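PDB 5ELH: RING finger protein unkempt homolog from Mus musculus, which binds RNA sequence-specifically through clustered CCCH zinc fingers and represses translation, shaping the early morphology of cortical neurons during embryonic development. Local coordinates for the zinc ion site. Residues are numbered along the deposited sequence; one frame, centred on the assembly and turned at random.

Site 1: the zinc ion site. Residues 16, 19, 24, 26-27, 32, 34, 36. With ZN (zinc ion), chain B.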
loop_
_atom_site.group_PDB
_atom_site.type_symbol
_atom_site.label_atom_id
_atom_site.label_comp_id
_atom_site.label_asym_id
_atom_site.label_seq_id
_atom_site.Cartn_x
_atom_site.Cartn_y
_atom_site.Cartn_z
ATOM N N CYS A 16 -4.952 0.537 -13.280
ATOM C CA CYS A 16 -6.330 0.382 -12.833
ATOM C C CYS A 16 -6.941 -0.898 -13.410
ATOM O O CYS A 16 -7.108 -1.008 -14.626
ATOM C CB CYS A 16 -7.159 1.594 -13.278
ATOM S SG CYS A 16 -8.915 1.551 -12.801
ATOM N N PHE A 19 -10.268 -0.029 -15.370
ATOM C CA PHE A 19 -10.187 0.698 -16.635
ATOM C C PHE A 19 -9.991 -0.243 -17.822
ATOM O O PHE A 19 -10.576 -0.051 -18.899
ATOM C CB PHE A 19 -9.058 1.727 -16.619
ATOM C CG PHE A 19 -8.866 2.406 -17.943
ATOM C CD1 PHE A 19 -9.752 3.386 -18.364
ATOM C CD2 PHE A 19 -7.825 2.036 -18.787
ATOM C CE1 PHE A 19 -9.592 4.004 -19.588
ATOM C CE2 PHE A 19 -7.657 2.652 -20.006
ATOM C CZ PHE A 19 -8.547 3.634 -20.413
ATOM N N CYS A 24 -14.097 1.423 -15.172
ATOM C CA CYS A 24 -13.704 2.522 -14.292
ATOM C C CYS A 24 -14.583 3.744 -14.549
ATOM O O CYS A 24 -14.685 4.222 -15.680
ATOM C CB CYS A 24 -12.237 2.892 -14.455
ATOM S SG CYS A 24 -11.704 4.122 -13.220
ATOM N N GLN A 26 -14.046 6.575 -13.085
ATOM C CA GLN A 26 -13.224 7.724 -12.722
ATOM C C GLN A 26 -12.231 8.072 -13.826
ATOM O O GLN A 26 -11.085 8.424 -13.553
ATOM C CB GLN A 26 -12.478 7.449 -11.413
ATOM C CG GLN A 26 -13.384 7.345 -10.199
ATOM C CD GLN A 26 -12.612 7.016 -8.939
ATOM O OE1 GLN A 26 -11.589 6.338 -8.991
ATOM N NE2 GLN A 26 -13.095 7.498 -7.799
ATOM N N HIS A 27 -12.688 7.961 -15.070
ATOM C CA HIS A 27 -11.920 8.377 -16.239
ATOM C C HIS A 27 -12.681 9.502 -16.925
ATOM O O HIS A 27 -13.786 9.273 -17.422
ATOM C CB HIS A 27 -11.775 7.209 -17.219
ATOM C CG HIS A 27 -11.115 7.582 -18.513
ATOM N ND1 HIS A 27 -9.744 7.623 -18.669
ATOM C CD2 HIS A 27 -11.636 7.930 -19.713
ATOM C CE1 HIS A 27 -9.452 7.984 -19.905
ATOM N NE2 HIS A 27 -10.583 8.178 -20.560
ATOM N N CYS A 32 -9.058 8.982 -11.014
ATOM C CA CYS A 32 -8.657 7.673 -10.530
ATOM C C CYS A 32 -7.303 7.745 -9.848
ATOM O O CYS A 32 -6.426 8.520 -10.229
ATOM C CB CYS A 32 -8.612 6.632 -11.654
ATOM S SG CYS A 32 -8.495 4.925 -11.021
ATOM N N HIS A 34 -5.279 5.266 -9.841
ATOM C CA HIS A 34 -4.402 4.360 -10.572
ATOM C C HIS A 34 -4.193 4.873 -11.985
ATOM O O HIS A 34 -4.963 5.705 -12.452
ATOM C CB HIS A 34 -5.035 2.978 -10.586
ATOM C CG HIS A 34 -5.346 2.460 -9.221
ATOM N ND1 HIS A 34 -4.366 2.174 -8.295
ATOM C CD2 HIS A 34 -6.527 2.210 -8.609
ATOM C CE1 HIS A 34 -4.930 1.752 -7.178
ATOM N NE2 HIS A 34 -6.241 1.764 -7.342
ATOM N N HIS A 36 -4.242 4.757 -16.060
ATOM C CA HIS A 36 -5.064 4.157 -17.098
ATOM C C HIS A 36 -4.215 3.954 -18.362
ATOM O O HIS A 36 -4.294 2.917 -19.010
ATOM C CB HIS A 36 -6.286 5.041 -17.382
ATOM C CG HIS A 36 -7.323 5.024 -16.295
ATOM N ND1 HIS A 36 -8.530 5.680 -16.414
ATOM C CD2 HIS A 36 -7.340 4.432 -15.079
ATOM C CE1 HIS A 36 -9.246 5.492 -15.321
ATOM N NE2 HIS A 36 -8.552 4.736 -14.494
HETATM ZN ZN ZN B . -9.397 3.797 -12.893
#

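Site 2: the zinc ion site. Residues 61, 64, 71, 73, 77, 79, 81. With ZN (zinc ion), chain C.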
loop_
_atom_site.group_PDB
_atom_site.type_symbol
_atom_site.label_atom_id
_atom_site.label_comp_id
_atom_site.label_asym_id
_atom_site.label_seq_id
_atom_site.Cartn_x
_atom_site.Cartn_y
_atom_site.Cartn_z
ATOM N N CYS A 61 14.680 13.706 -17.611
ATOM C CA CYS A 61 15.177 12.746 -18.594
ATOM C C CYS A 61 14.870 13.219 -20.004
ATOM O O CYS A 61 13.729 13.564 -20.295
ATOM C CB CYS A 61 14.464 11.416 -18.345
ATOM S SG CYS A 61 14.951 10.001 -19.374
ATOM N N TYR A 64 13.015 9.893 -22.172
ATOM C CA TYR A 64 11.642 9.490 -21.879
ATOM C C TYR A 64 10.698 9.919 -22.996
ATOM O O TYR A 64 10.595 11.102 -23.303
ATOM C CB TYR A 64 11.190 10.095 -20.544
ATOM C CG TYR A 64 9.766 9.759 -20.153
ATOM C CD1 TYR A 64 9.437 8.502 -19.662
ATOM C CD2 TYR A 64 8.753 10.704 -20.258
ATOM C CE1 TYR A 64 8.143 8.189 -19.302
ATOM C CE2 TYR A 64 7.459 10.403 -19.896
ATOM C CZ TYR A 64 7.158 9.147 -19.413
ATOM O OH TYR A 64 5.866 8.838 -19.048
ATOM N N CYS A 71 10.866 4.817 -21.092
ATOM C CA CYS A 71 12.269 5.243 -21.030
ATOM C C CYS A 71 13.125 3.990 -21.064
ATOM O O CYS A 71 12.862 3.063 -20.299
ATOM C CB CYS A 71 12.580 5.989 -19.731
ATOM S SG CYS A 71 14.365 6.297 -19.486
ATOM N N GLU A 73 15.721 3.158 -19.686
ATOM C CA GLU A 73 16.284 2.746 -18.390
ATOM C C GLU A 73 15.217 2.352 -17.363
ATOM O O GLU A 73 15.536 1.810 -16.300
ATOM C CB GLU A 73 17.190 3.832 -17.807
ATOM C CG GLU A 73 18.683 3.618 -18.061
ATOM C CD GLU A 73 19.125 4.043 -19.451
ATOM O OE1 GLU A 73 18.509 4.964 -20.031
ATOM O OE2 GLU A 73 20.103 3.453 -19.962
ATOM N N CYS A 77 16.285 4.645 -14.230
ATOM C CA CYS A 77 16.697 5.935 -14.767
ATOM C C CYS A 77 16.818 6.933 -13.630
ATOM O O CYS A 77 15.870 7.093 -12.860
ATOM C CB CYS A 77 15.684 6.453 -15.779
ATOM S SG CYS A 77 16.198 7.987 -16.559
ATOM N N PHE A 79 16.906 10.105 -13.766
ATOM C CA PHE A 79 16.329 11.388 -14.119
ATOM C C PHE A 79 14.805 11.372 -14.068
ATOM O O PHE A 79 14.162 10.321 -14.059
ATOM C CB PHE A 79 16.808 11.821 -15.501
ATOM C CG PHE A 79 18.305 11.824 -15.641
ATOM C CD1 PHE A 79 19.081 12.708 -14.913
ATOM C CD2 PHE A 79 18.933 10.943 -16.497
ATOM C CE1 PHE A 79 20.447 12.711 -15.033
ATOM C CE2 PHE A 79 20.301 10.947 -16.628
ATOM C CZ PHE A 79 21.057 11.832 -15.897
ATOM N N HIS A 81 10.936 11.923 -15.150
ATOM C CA HIS A 81 10.103 11.728 -16.331
ATOM C C HIS A 81 8.909 12.647 -16.299
ATOM O O HIS A 81 8.235 12.769 -15.278
ATOM C CB HIS A 81 9.662 10.273 -16.423
ATOM C CG HIS A 81 10.804 9.326 -16.636
ATOM N ND1 HIS A 81 10.715 7.970 -16.400
ATOM C CD2 HIS A 81 12.072 9.551 -17.053
ATOM C CE1 HIS A 81 11.873 7.401 -16.671
ATOM N NE2 HIS A 81 12.717 8.339 -17.069
HETATM ZN ZN ZN C . 14.496 8.208 -18.115
#

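Site 1: the zinc ion site
This is a CCCH zinc finger, with Cys16, Cys24, Cys32 and His36 gripping the zinc in near-tetrahedral geometry. It is the first of the three fingers in this RNA-binding segment of Unkempt. The three cysteines reach the metal in the same way. Each SG lies anti to its backbone N and beside the carbonyl carbon. His36 uses the other choice: its CG is anti to the carbonyl carbon and beside the backbone N (chi1 -72°). Its ring meets the metal tip first, with NE2 2.0 Å from ZN. The far nitrogen of the same ring, ND1, donates to ND1 of His27 at 3.2 Å, and the bond is nearly straight (168° at H). The bond lies in the ring plane of His36 but is tilted 23° out of the plane of His27. It should fix the rotation of the His36 ring, and it may make NE2 a better zinc donor. His27 CB also sits at the edge of the His36 ring, in its plane. Phe19, at the start of the 3-10 helix 19-21, packs over this pair. Its CB lies over the centre of one face of the His36 ring, 3.5 Å above the plane. The phenyl ring continues away from the zinc, and one of its faces receives CB of His36 over its centre. The rim atom CE1 of Phe19 then lies over a face of His27, offset from the centre. Backbone N-H groups also reach the sulfurs, which may temper their charge: Gln26 N donates to Cys24 SG at 3.4 Å, and His34 N donates to Cys32 SG at 3.4 Å.

Site 2: the zinc ion site
The zinc here looks structural. Its protein ligands, Cys61, Cys71, Cys77 and His81, form the metal-binding set of a CCCH zinc finger, and they surround the metal in a near-tetrahedral cage. The ligands come from loop segments that the metal ties together. The conserved cysteine and histidine set of this finger family argues against an adventitious ion. The sulfur bonds run from 2.2 Å for Cys61 SG to ZN up to 2.4 Å for Cys71 SG to ZN. All three cysteines hold SG anti to the backbone N and beside the carbonyl carbon. His81 instead has CG anti to the carbonyl carbon and beside the backbone N, and presents the tip of its ring, with NE2 2.1 Å from ZN. Tyr64 lies over one face of this histidine. Its CG is anti to the backbone N (chi1 179°), which brings the phenol ring over His81. The ring atom CD1 stands 3.4 Å above the His81 plane, toward its rim. In return, CB of His81 lies over the centre of one face of the Tyr64 ring. CB of Cys61 meets the edge of the His81 ring in its plane. Together these contacts should limit turning of the imidazole. Backbone N-H groups also reach the sulfurs. Glu73 N donates to Cys71 SG at 3.4 Å, although the residue itself is poorly ordered. On another side of the metal, Phe79 N donates to Cys77 SG at 3.6 Å, with an angle of 160° at H.

The C-alpha centres of site 1 and site 2 are about 24 Å apart. They share no residues, and each zinc is held by its own stretch of the same chain. Site 1 draws on residues 16 to 36, and site 2 on residues 61 to 81. Each is a separate finger of the three-finger cluster, and each zinc probably orders its own loops. Clustering fingers on one chain may let several units contribute to RNA recognition, which suits sequence-specific binding.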